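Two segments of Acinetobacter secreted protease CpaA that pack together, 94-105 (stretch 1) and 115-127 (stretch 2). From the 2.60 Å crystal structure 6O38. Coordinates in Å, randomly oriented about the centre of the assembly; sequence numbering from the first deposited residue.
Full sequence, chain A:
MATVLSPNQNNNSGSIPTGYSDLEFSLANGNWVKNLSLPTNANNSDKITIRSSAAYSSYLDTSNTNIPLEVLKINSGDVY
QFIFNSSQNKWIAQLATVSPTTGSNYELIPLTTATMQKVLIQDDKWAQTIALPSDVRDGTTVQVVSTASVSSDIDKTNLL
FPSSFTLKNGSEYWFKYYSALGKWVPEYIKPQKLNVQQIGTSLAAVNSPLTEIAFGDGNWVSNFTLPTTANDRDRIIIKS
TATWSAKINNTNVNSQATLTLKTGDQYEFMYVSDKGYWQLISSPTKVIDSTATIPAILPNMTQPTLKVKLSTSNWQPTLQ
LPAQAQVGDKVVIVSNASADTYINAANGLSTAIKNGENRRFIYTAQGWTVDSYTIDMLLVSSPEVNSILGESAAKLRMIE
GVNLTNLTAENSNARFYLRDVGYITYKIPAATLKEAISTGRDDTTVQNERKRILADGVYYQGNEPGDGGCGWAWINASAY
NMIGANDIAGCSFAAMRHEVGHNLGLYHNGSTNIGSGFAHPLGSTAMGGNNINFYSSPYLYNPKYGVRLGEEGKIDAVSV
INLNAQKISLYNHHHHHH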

ATOM      1  N   GLN A  94     -16.034  26.088   3.796  1.00 72.76           N
ATOM      2  CA  GLN A  94     -16.959  26.899   3.007  1.00 73.19           C
ATOM      3  C   GLN A  94     -16.446  26.905   1.567  1.00 72.86           C
ATOM      4  O   GLN A  94     -15.677  27.782   1.171  1.00 73.56           O
ATOM      5  CB  GLN A  94     -17.070  28.314   3.572  1.00 74.89           C
ATOM      6  CG  GLN A  94     -17.273  28.370   5.080  1.00 74.94           C
ATOM      7  CD  GLN A  94     -18.637  27.863   5.506  1.00 74.84           C
ATOM      8  OE1 GLN A  94     -19.631  28.060   4.808  1.00 75.52           O
ATOM      9  NE2 GLN A  94     -18.690  27.206   6.659  1.00 73.67           N
ATOM     10  N   LEU A  95     -16.878  25.919   0.787  1.00 71.60           N
ATOM     11  CA  LEU A  95     -16.395  25.748  -0.575  1.00 70.56           C
ATOM     12  C   LEU A  95     -17.272  26.500  -1.570  1.00 71.15           C
ATOM     13  O   LEU A  95     -18.459  26.734  -1.331  1.00 73.00           O
ATOM     14  CB  LEU A  95     -16.352  24.265  -0.946  1.00 68.82           C
ATOM     15  CG  LEU A  95     -15.481  23.371  -0.063  1.00 68.07           C
ATOM     16  CD1 LEU A  95     -15.590  21.917  -0.496  1.00 67.17           C
ATOM     17  CD2 LEU A  95     -14.034  23.837  -0.090  1.00 68.06           C
ATOM     18  N   ALA A  96     -16.664  26.884  -2.691  1.00 70.03           N
ATOM     19  CA  ALA A  96     -17.404  27.487  -3.793  1.00 70.53           C
ATOM     20  C   ALA A  96     -18.431  26.501  -4.336  1.00 68.91           C
ATOM     21  O   ALA A  96     -18.074  25.415  -4.805  1.00 67.37           O
ATOM     22  CB  ALA A  96     -16.443  27.924  -4.897  1.00 71.09           C
ATOM     23  N   THR A  97     -19.704  26.878  -4.271  1.00 68.45           N
ATOM     24  CA  THR A  97     -20.806  25.995  -4.626  1.00 67.13           C
ATOM     25  C   THR A  97     -21.386  26.394  -5.977  1.00 67.75           C
ATOM     26  O   THR A  97     -21.618  27.580  -6.235  1.00 69.60           O
ATOM     27  CB  THR A  97     -21.898  26.033  -3.554  1.00 67.45           C
ATOM     28  OG1 THR A  97     -21.329  25.712  -2.279  1.00 67.23           O
ATOM     29  CG2 THR A  97     -22.998  25.034  -3.875  1.00 66.51           C
ATOM     30  N   VAL A  98     -21.612  25.400  -6.834  1.00 65.65           N
ATOM     31  CA  VAL A  98     -22.294  25.582  -8.109  1.00 66.38           C
ATOM     32  C   VAL A  98     -23.389  24.530  -8.206  1.00 64.94           C
ATOM     33  O   VAL A  98     -23.214  23.394  -7.750  1.00 63.00           O
ATOM     34  CB  VAL A  98     -21.315  25.491  -9.303  1.00 66.42           C
ATOM     35  CG1 VAL A  98     -20.661  24.117  -9.369  1.00 64.15           C
ATOM     36  CG2 VAL A  98     -22.024  25.820 -10.610  1.00 67.54           C
ATOM     37  N   SER A  99     -24.527  24.909  -8.778  1.00 67.64           N
ATOM     38  CA  SER A  99     -25.669  24.015  -8.844  1.00 66.73           C
ATOM     39  C   SER A  99     -26.278  24.017 -10.237  1.00 67.25           C
ATOM     40  O   SER A  99     -26.190  25.015 -10.959  1.00 69.08           O
ATOM     41  CB  SER A  99     -26.742  24.421  -7.823  1.00 67.55           C
ATOM     42  OG  SER A  99     -26.212  24.456  -6.510  1.00 67.39           O
ATOM     43  N   PRO A 100     -26.896  22.908 -10.643  1.00 68.27           N
ATOM     44  CA  PRO A 100     -27.690  22.923 -11.876  1.00 69.17           C
ATOM     45  C   PRO A 100     -28.892  23.840 -11.726  1.00 71.02           C
ATOM     46  O   PRO A 100     -29.525  23.894 -10.670  1.00 70.96           O
ATOM     47  CB  PRO A 100     -28.114  21.460 -12.045  1.00 67.33           C
ATOM     48  CG  PRO A 100     -28.046  20.888 -10.667  1.00 66.63           C
ATOM     49  CD  PRO A 100     -26.890  21.580 -10.007  1.00 66.71           C
ATOM     50  N   THR A 101     -29.208  24.568 -12.796  1.00 70.02           N
ATOM     51  CA  THR A 101     -30.272  25.558 -12.753  1.00 72.09           C
ATOM     52  C   THR A 101     -31.454  25.226 -13.649  1.00 72.68           C
ATOM     53  O   THR A 101     -32.540  25.776 -13.432  1.00 74.08           O
ATOM     54  CB  THR A 101     -29.736  26.945 -13.144  1.00 74.22           C
ATOM     55  OG1 THR A 101     -29.182  26.891 -14.464  1.00 74.56           O
ATOM     56  CG2 THR A 101     -28.660  27.392 -12.165  1.00 73.98           C
ATOM     57  N   THR A 102     -31.281  24.356 -14.638  1.00 73.88           N
ATOM     58  CA  THR A 102     -32.361  23.941 -15.521  1.00 74.44           C
ATOM     59  C   THR A 102     -32.912  22.607 -15.037  1.00 72.51           C
ATOM     60  O   THR A 102     -32.145  21.672 -14.782  1.00 70.52           O
ATOM     61  CB  THR A 102     -31.878  23.820 -16.966  1.00 74.89           C
ATOM     62  OG1 THR A 102     -31.149  22.596 -17.127  1.00 72.75           O
ATOM     63  CG2 THR A 102     -30.973  24.990 -17.323  1.00 76.38           C
ATOM     64  N   GLY A 103     -34.233  22.519 -14.920  1.00 74.20           N
ATOM     65  CA  GLY A 103     -34.874  21.301 -14.460  1.00 72.66           C
ATOM     66  C   GLY A 103     -34.965  20.229 -15.529  1.00 71.90           C
ATOM     67  O   GLY A 103     -35.823  19.345 -15.460  1.00 71.32           O
ATOM     68  N   SER A 104     -34.077  20.294 -16.518  1.00 73.61           N
ATOM     69  CA  SER A 104     -34.144  19.424 -17.683  1.00 73.37           C
ATOM     70  C   SER A 104     -33.464  18.087 -17.389  1.00 71.03           C
ATOM     71  O   SER A 104     -33.138  17.758 -16.245  1.00 69.86           O
ATOM     72  CB  SER A 104     -33.522  20.121 -18.890  1.00 74.71           C
ATOM     73  OG  SER A 104     -32.109  20.159 -18.778  1.00 73.81           O
ATOM     74  N   ASN A 105     -33.243  17.297 -18.441  1.00 71.57           N
ATOM     75  CA  ASN A 105     -32.695  15.955 -18.306  1.00 69.34           C
ATOM     76  C   ASN A 105     -31.174  15.909 -18.330  1.00 68.16           C
ATOM     77  O   ASN A 105     -30.593  14.920 -17.872  1.00 66.36           O
ATOM     78  CB  ASN A 105     -33.238  15.051 -19.418  1.00 69.61           C
ATOM     79  CG  ASN A 105     -34.553  14.393 -19.046  1.00 69.69           C
ATOM     80  OD1 ASN A 105     -34.754  13.982 -17.902  1.00 68.53           O
ATOM     81  ND2 ASN A 105     -35.458  14.292 -20.013  1.00 71.16           N
ATOM     82  N   THR A 115      -9.052  25.044  -7.121  1.00 69.22           N
ATOM     83  CA  THR A 115      -8.633  23.662  -6.902  1.00 67.04           C
ATOM     84  C   THR A 115      -9.764  22.827  -6.315  1.00 65.43           C
ATOM     85  O   THR A 115      -9.967  21.674  -6.716  1.00 64.18           O
ATOM     86  CB  THR A 115      -7.406  23.628  -5.987  1.00 67.31           C
ATOM     87  OG1 THR A 115      -6.289  24.219  -6.662  1.00 68.90           O
ATOM     88  CG2 THR A 115      -7.059  22.197  -5.601  1.00 65.24           C
HETATM   89  N   MSE A 116     -10.519  23.390  -5.378  1.00 65.06           N
HETATM   90  CA  MSE A 116     -11.619  22.661  -4.759  1.00 63.96           C
HETATM   91  C   MSE A 116     -12.950  23.383  -4.937  1.00 64.70           C
HETATM   92  O   MSE A 116     -13.070  24.573  -4.645  1.00 66.31           O
HETATM   93  CB  MSE A 116     -11.338  22.435  -3.274  1.00 66.73           C
HETATM   94  CG  MSE A 116     -12.429  21.665  -2.555  1.00 65.87           C
HETATM   95 SE   MSE A 116     -11.778  20.853  -0.913  0.33 65.03          SE
HETATM   96  CE  MSE A 116     -10.415  19.701  -1.697  1.00 63.76           C
ATOM     97  N   GLN A 117     -13.949  22.649  -5.424  1.00 62.79           N
ATOM     98  CA  GLN A 117     -15.278  23.191  -5.655  1.00 63.40           C
ATOM     99  C   GLN A 117     -16.314  22.172  -5.205  1.00 62.37           C
ATOM    100  O   GLN A 117     -16.016  20.986  -5.042  1.00 61.10           O
ATOM    101  CB  GLN A 117     -15.497  23.546  -7.134  1.00 63.76           C
ATOM    102  CG  GLN A 117     -14.460  24.496  -7.710  1.00 65.12           C
ATOM    103  CD  GLN A 117     -14.716  24.822  -9.167  1.00 66.01           C
ATOM    104  OE1 GLN A 117     -15.834  25.166  -9.552  1.00 66.59           O
ATOM    105  NE2 GLN A 117     -13.680  24.704  -9.989  1.00 66.22           N
ATOM    106  N   LYS A 118     -17.538  22.647  -4.995  1.00 62.34           N
ATOM    107  CA  LYS A 118     -18.646  21.804  -4.568  1.00 61.61           C
ATOM    108  C   LYS A 118     -19.791  21.920  -5.563  1.00 61.82           C
ATOM    109  O   LYS A 118     -20.229  23.029  -5.884  1.00 63.03           O
ATOM    110  CB  LYS A 118     -19.129  22.191  -3.167  1.00 62.21           C
ATOM    111  CG  LYS A 118     -20.350  21.417  -2.700  1.00 61.76           C
ATOM    112  CD  LYS A 118     -20.538  21.530  -1.196  1.00 62.20           C
ATOM    113  CE  LYS A 118     -21.875  22.169  -0.853  1.00 63.23           C
ATOM    114  NZ  LYS A 118     -22.462  21.600   0.391  1.00 63.37           N
ATOM    115  N   VAL A 119     -20.270  20.779  -6.047  1.00 60.71           N
ATOM    116  CA  VAL A 119     -21.474  20.715  -6.868  1.00 60.96           C
ATOM    117  C   VAL A 119     -22.600  20.193  -5.986  1.00 61.29           C
ATOM    118  O   VAL A 119     -22.560  19.046  -5.525  1.00 60.79           O
ATOM    119  CB  VAL A 119     -21.272  19.823  -8.103  1.00 60.16           C
ATOM    120  CG1 VAL A 119     -22.577  19.675  -8.868  1.00 60.32           C
ATOM    121  CG2 VAL A 119     -20.193  20.406  -9.001  1.00 60.08           C
ATOM    122  N   LEU A 120     -23.606  21.031  -5.755  1.00 63.23           N
ATOM    123  CA  LEU A 120     -24.658  20.757  -4.787  1.00 63.72           C
ATOM    124  C   LEU A 120     -26.003  20.740  -5.504  1.00 64.12           C
ATOM    125  O   LEU A 120     -26.344  21.692  -6.214  1.00 64.61           O
ATOM    126  CB  LEU A 120     -24.608  21.801  -3.661  1.00 64.50           C
ATOM    127  CG  LEU A 120     -25.610  21.933  -2.513  1.00 65.28           C
ATOM    128  CD1 LEU A 120     -26.602  23.031  -2.824  1.00 66.28           C
ATOM    129  CD2 LEU A 120     -26.313  20.617  -2.178  1.00 65.04           C
ATOM    130  N   ILE A 121     -26.757  19.658  -5.318  1.00 65.83           N
ATOM    131  CA  ILE A 121     -28.055  19.455  -5.956  1.00 66.22           C
ATOM    132  C   ILE A 121     -29.150  19.584  -4.906  1.00 67.24           C
ATOM    133  O   ILE A 121     -29.068  18.971  -3.835  1.00 67.31           O
ATOM    134  CB  ILE A 121     -28.125  18.086  -6.652  1.00 65.40           C
ATOM    135  CG1 ILE A 121     -27.094  18.007  -7.779  1.00 64.52           C
ATOM    136  CG2 ILE A 121     -29.525  17.826  -7.185  1.00 65.74           C
ATOM    137  CD1 ILE A 121     -27.122  16.702  -8.535  1.00 63.73           C
ATOM    138  N   GLN A 122     -30.176  20.377  -5.215  1.00 69.70           N
ATOM    139  CA  GLN A 122     -31.295  20.618  -4.316  1.00 70.88           C
ATOM    140  C   GLN A 122     -32.617  20.361  -5.032  1.00 71.22           C
ATOM    141  O   GLN A 122     -32.669  20.157  -6.248  1.00 70.72           O
ATOM    142  CB  GLN A 122     -31.289  22.056  -3.782  1.00 71.93           C
ATOM    143  CG  GLN A 122     -29.953  22.537  -3.276  1.00 71.81           C
ATOM    144  CD  GLN A 122     -30.010  23.955  -2.746  1.00 72.94           C
ATOM    145  OE1 GLN A 122     -30.226  24.904  -3.502  1.00 73.85           O
ATOM    146  NE2 GLN A 122     -29.822  24.108  -1.441  1.00 73.39           N
ATOM    147  N   ASP A 123     -33.696  20.377  -4.240  1.00 70.68           N
ATOM    148  CA  ASP A 123     -35.039  20.224  -4.792  1.00 71.09           C
ATOM    149  C   ASP A 123     -35.326  21.296  -5.836  1.00 71.35           C
ATOM    150  O   ASP A 123     -35.896  21.006  -6.896  1.00 71.21           O
ATOM    151  CB  ASP A 123     -36.078  20.272  -3.670  1.00 72.12           C
ATOM    152  CG  ASP A 123     -36.259  18.928  -2.986  1.00 72.14           C
ATOM    153  OD1 ASP A 123     -35.841  17.907  -3.575  1.00 71.28           O
ATOM    154  OD2 ASP A 123     -36.816  18.888  -1.871  1.00 73.03           O
ATOM    155  N   ASP A 124     -34.915  22.536  -5.563  1.00 72.19           N
ATOM    156  CA  ASP A 124     -35.172  23.669  -6.441  1.00 72.89           C
ATOM    157  C   ASP A 124     -34.065  23.897  -7.462  1.00 72.50           C
ATOM    158  O   ASP A 124     -34.261  24.681  -8.397  1.00 74.07           O
ATOM    159  CB  ASP A 124     -35.374  24.940  -5.603  1.00 74.86           C
ATOM    160  CG  ASP A 124     -34.222  25.192  -4.642  1.00 74.56           C
ATOM    161  OD1 ASP A 124     -33.329  24.324  -4.544  1.00 72.91           O
ATOM    162  OD2 ASP A 124     -34.215  26.251  -3.969  1.00 76.07           O
ATOM    163  N   LYS A 125     -32.917  23.234  -7.315  1.00 72.74           N
ATOM    164  CA  LYS A 125     -31.819  23.304  -8.284  1.00 72.15           C
ATOM    165  C   LYS A 125     -31.434  21.870  -8.639  1.00 70.51           C
ATOM    166  O   LYS A 125     -30.545  21.282  -8.014  1.00 69.89           O
ATOM    167  CB  LYS A 125     -30.627  24.096  -7.742  1.00 72.52           C
ATOM    168  CG  LYS A 125     -30.976  25.499  -7.274  1.00 74.58           C
ATOM    169  CD  LYS A 125     -29.743  26.258  -6.825  1.00 75.11           C
ATOM    170  CE  LYS A 125     -30.024  27.742  -6.713  1.00 77.65           C
ATOM    171  NZ  LYS A 125     -28.780  28.494  -6.412  1.00 78.18           N
ATOM    172  N   TRP A 126     -32.093  21.313  -9.654  1.00 69.29           N
ATOM    173  CA  TRP A 126     -32.026  19.885  -9.927  1.00 68.19           C
ATOM    174  C   TRP A 126     -31.918  19.646 -11.426  1.00 67.61           C
ATOM    175  O   TRP A 126     -32.345  20.471 -12.238  1.00 68.55           O
ATOM    176  CB  TRP A 126     -33.256  19.159  -9.357  1.00 68.50           C
ATOM    177  CG  TRP A 126     -33.312  17.691  -9.665  1.00 67.78           C
ATOM    178  CD1 TRP A 126     -32.776  16.675  -8.929  1.00 67.40           C
ATOM    179  CD2 TRP A 126     -33.940  17.078 -10.797  1.00 67.39           C
ATOM    180  NE1 TRP A 126     -33.033  15.466  -9.533  1.00 66.66           N
ATOM    181  CE2 TRP A 126     -33.744  15.688 -10.682  1.00 66.66           C
ATOM    182  CE3 TRP A 126     -34.646  17.571 -11.899  1.00 67.90           C
ATOM    183  CZ2 TRP A 126     -34.232  14.785 -11.626  1.00 66.06           C
ATOM    184  CZ3 TRP A 126     -35.130  16.675 -12.833  1.00 67.49           C
ATOM    185  CH2 TRP A 126     -34.921  15.299 -12.691  1.00 66.47           C
ATOM    186  N   ALA A 127     -31.343  18.497 -11.778  1.00 67.54           N
ATOM    187  CA  ALA A 127     -31.278  18.027 -13.153  1.00 67.07           C
ATOM    188  C   ALA A 127     -31.189  16.509 -13.136  1.00 65.91           C
ATOM    189  O   ALA A 127     -30.595  15.923 -12.227  1.00 65.38           O
ATOM    190  CB  ALA A 127     -30.083  18.625 -13.906  1.00 66.95           C
TER

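The two stretches pair in part as parallel strands; beyond these they are loop or turn. Residues 116-121 form the strand in stretch 2. Its partner in stretch 1 is short and includes Thr-97 and Val-98. The two strand directions differ by 36°, so the pairing is twisted. The CA atoms come closest at Thr-97 and Lys-118, 4.7 Å apart.

Three backbone hydrogen bonds join the strands. Lys-118 N donates to Ala-96 O at 2.8 Å. Val-98 N donates to Lys-118 O at 2.9 Å. Leu-120 N donates to Val-98 O at 3.1 Å. All three are nearly straight, with angles at the hydrogen of 161-162°. The pattern is typical of parallel strands. Lys-118 uses both its NH and its carbonyl, and reaches the residues before and after Thr-97. Val-98 likewise uses both its groups, and bonds to the residues before and after Val-119.

Two of these carbonyls also receive CA-H...O contacts. Thr-97 CA lies 3.3 Å from Lys-118 O, and Val-119 CA lies 3.3 Å from Val-98 O. Each carbonyl thus accepts one strong and one weak interaction.

A side chain continues the ladder where the strand of stretch 1 ends. Ser-99 OG donates to Leu-120 O at 2.8 Å. The next residue is Pro-100, which has no backbone NH to offer. Its CD lies 3.8 Å from the same Leu-120 O. The serine hydroxyl therefore satisfies this acceptor.

Other polar groups find partners outside the contact between the stretches. Thr-97 OG1 donates to Leu-95 O at 3.2 Å. Ser-104 OG donates to Thr-102 OG1 at 3.1 Å. In stretch 2, the turn after the strand is closed by Gln-122 N, which donates to Lys-125 O at 3.0 Å. The return bond, Lys-125 N to Gln-122 O, is weak at 3.3 Å. Gln-117 OE1 is bonded elsewhere in the structure.

Side chains also meet beside the ladder. Val-98 and Val-119 point to the same face of the sheet, where Val-98 CG1 meets Val-119 CG2 at 3.8 Å. Thr-97 and Lys-118 point to the other face. There Thr-97 OG1 is 3.9 Å from Lys-118 CE, a near approach only. Thr-97 CG2 lies 3.6 Å from Leu-120 CB. Leu-95 CD2 packs on CG of Met-116, a selenomethionine, at 3.7 Å.

Pro-100 is buried and points toward stretch 2. Its CB lies 3.9 Å from Ala-127 CB, and its CG lies 4.2 Å from Ile-121 CG1. Next to it, Lys-125 CD lies 3.7 Å from Ser-99 CB.

Beyond Pro-100 the chains still touch, but no hydrogen bond links them. Thr-102 O and Trp-126 O are only 2.8 Å apart. Both are acceptors, so this close approach is not a bond. Trp-126 O does receive a CA-H...O contact from Gly-103 CA at 3.5 Å. Gly-103 O lies at the edge of the Trp-126 ring, near its plane.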